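Local coordinates for protein adhesin (Streptococcus sanguinis SK1 = NCTC 7863, PDB 6VT2) that binds sialylated glycans through two tandem Siglec-like modules of a serine-rich repeat adhesin, probably attaching the bacterium to host surfaces, at residues Asp30-Asn36 / Ala102-Ala106. Residue numbers count along the deposited sequence, not the author numbering.
Sequences DDSGRVN and AEDAA. With CA (calcium ion), chain H.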
loop_
_atom_site.group_PDB
_atom_site.type_symbol
_atom_site.label_atom_id
_atom_site.label_comp_id
_atom_site.label_asym_id
_atom_site.label_seq_id
_atom_site.Cartn_x
_atom_site.Cartn_y
_atom_site.Cartn_z
ATOM N N ASP A 30 5.406 6.087 -56.157
ATOM C CA ASP A 30 5.794 6.354 -57.549
ATOM C C ASP A 30 4.562 6.922 -58.215
ATOM O O ASP A 30 3.552 6.382 -57.983
ATOM C CB ASP A 30 6.313 5.104 -58.244
ATOM C CG ASP A 30 6.933 5.397 -59.593
ATOM O OD1 ASP A 30 8.028 5.782 -59.606
ATOM O OD2 ASP A 30 6.297 5.122 -60.575
ATOM N N ASP A 31 4.717 7.803 -59.187
ATOM C CA ASP A 31 3.553 8.380 -59.896
ATOM C C ASP A 31 2.837 7.324 -60.759
ATOM O O ASP A 31 1.700 7.443 -60.928
ATOM C CB ASP A 31 3.951 9.547 -60.782
ATOM C CG ASP A 31 3.923 10.918 -60.120
ATOM O OD1 ASP A 31 3.698 10.977 -58.908
ATOM O OD2 ASP A 31 4.108 11.898 -60.848
ATOM N N SER A 32 3.498 6.249 -61.156
ATOM C CA SER A 32 2.855 5.113 -61.847
ATOM C C SER A 32 1.930 4.389 -60.872
ATOM O O SER A 32 1.140 3.660 -61.316
ATOM C CB SER A 32 3.844 4.132 -62.370
ATOM O OG SER A 32 4.439 3.371 -61.310
ATOM N N GLY A 33 2.235 4.468 -59.578
ATOM C CA GLY A 33 1.507 3.742 -58.573
ATOM C C GLY A 33 1.996 2.350 -58.314
ATOM O O GLY A 33 1.367 1.671 -57.512
ATOM N N ARG A 34 2.984 1.865 -59.048
ATOM C CA ARG A 34 3.468 0.508 -58.895
ATOM C C ARG A 34 4.985 0.472 -58.725
ATOM O O ARG A 34 5.743 0.925 -59.584
ATOM C CB ARG A 34 3.028 -0.347 -60.088
ATOM C CG ARG A 34 3.492 -1.721 -59.997
ATOM C CD ARG A 34 2.965 -2.586 -61.147
ATOM N NE ARG A 34 3.593 -3.877 -61.102
ATOM C CZ ARG A 34 3.207 -4.955 -61.784
ATOM N NH1 ARG A 34 2.108 -4.895 -62.505
ATOM N NH2 ARG A 34 3.887 -6.070 -61.702
ATOM N N VAL A 35 5.413 -0.176 -57.652
ATOM C CA VAL A 35 6.808 -0.436 -57.398
ATOM C C VAL A 35 7.018 -1.941 -57.367
ATOM O O VAL A 35 6.244 -2.689 -56.740
ATOM C CB VAL A 35 7.219 0.227 -56.083
ATOM C CG1 VAL A 35 8.564 -0.304 -55.620
ATOM C CG2 VAL A 35 7.219 1.713 -56.244
ATOM N N ASN A 36 8.012 -2.381 -58.102
ATOM C CA ASN A 36 8.233 -3.780 -58.325
ATOM C C ASN A 36 9.345 -4.328 -57.451
ATOM O O ASN A 36 9.365 -5.518 -57.183
ATOM C CB ASN A 36 8.538 -4.038 -59.802
ATOM C CG ASN A 36 7.314 -4.133 -60.641
ATOM O OD1 ASN A 36 6.259 -3.750 -60.231
ATOM N ND2 ASN A 36 7.502 -4.540 -61.904
ATOM N N ALA A 102 14.689 1.317 -54.855
ATOM C CA ALA A 102 13.398 0.846 -55.307
ATOM C C ALA A 102 13.318 1.009 -56.815
ATOM O O ALA A 102 13.935 1.912 -57.383
ATOM C CB ALA A 102 12.254 1.599 -54.637
ATOM N N GLU A 103 12.540 0.132 -57.451
ATOM C CA GLU A 103 12.367 0.145 -58.905
ATOM C C GLU A 103 10.897 0.065 -59.253
ATOM O O GLU A 103 10.157 -0.728 -58.654
ATOM C CB GLU A 103 13.123 -1.016 -59.477
ATOM C CG GLU A 103 13.063 -1.068 -61.039
ATOM C CD GLU A 103 13.822 -2.285 -61.512
ATOM O OE1 GLU A 103 13.308 -2.997 -62.391
ATOM O OE2 GLU A 103 14.915 -2.584 -60.951
ATOM N N ASP A 104 10.479 0.908 -60.197
ATOM C CA ASP A 104 9.090 0.924 -60.642
ATOM C C ASP A 104 8.911 -0.107 -61.758
ATOM O O ASP A 104 9.833 -0.842 -62.132
ATOM C CB ASP A 104 8.637 2.348 -61.016
ATOM C CG ASP A 104 9.281 2.919 -62.265
ATOM O OD1 ASP A 104 9.893 2.128 -62.989
ATOM O OD2 ASP A 104 9.138 4.180 -62.401
ATOM N N ALA A 105 7.670 -0.229 -62.243
ATOM C CA ALA A 105 7.438 -1.278 -63.222
ATOM C C ALA A 105 8.009 -0.924 -64.576
ATOM O O ALA A 105 8.260 -1.821 -65.381
ATOM C CB ALA A 105 5.942 -1.559 -63.363
ATOM N N ALA A 106 8.321 0.350 -64.810
ATOM C CA ALA A 106 8.958 0.771 -66.042
ATOM C C ALA A 106 10.460 0.531 -66.020
ATOM O O ALA A 106 11.141 0.798 -67.015
ATOM C CB ALA A 106 8.626 2.251 -66.294
HETATM CA CA CA H . 8.192 5.976 -61.957
HETATM O O HOH W 1 7.077 8.009 -61.731
#
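Asp-104, Ala-105 and Asn-36 lose the most surface where the end of strand 95-104 runs antiparallel beside Val-35 and Asn-36 of strand 35-41. Asp-104 faces Val-35 as a non-hydrogen-bonded pair, with their CA atoms 4.2 Å apart. One step further into the sheet, Asn-36 N donates a 2.8 Å hydrogen bond to Glu-103 O; toward the loops the pairing loosens, Ala-105 N reaching Arg-34 O in a weak bond of 3.5 Å. Ala-105 packs by its CB against Arg-34 CD (3.9 Å) and Asn-36 ND2 (3.7 Å). Arg-34 NE donates a 2.8 Å hydrogen bond to Asn-36 OD1, and Arg-34 NH2 is hydrogen-bonded to Ser-65 OG. On the buried side Val-35 CG1 lies 4.3 Å from Ala-102 CB, and both side chains touch Thr-28 of strand 21-29.

Beyond the last pair a calcium ion bridges the two segments. Asp-104 OD2 binds it at 2.1 Å, while Asp-30 is bidentate through OD1 (2.4 Å) and OD2 (2.5 Å); the metal offsets the charge of both carboxylates. Asp-104 OD1 accepts from Asn-108 N. The Asp-30 to Gly-33 type I turn is closed by Gly-33 N to Asp-30 O (2.8 Å). Asp-30 OD2 accepts from Ser-32 N (3.1 Å), an Asx turn, and from Ser-32 OG (2.7 Å), which in turn accepts from Arg-34 N (3.1 Å), an ST turn. Water 1, Asp-2 and Thr-4 O complete a calcium site that ties the N-terminal segment to two strand ends of the Siglec-like, immunoglobulin-type β-sandwich.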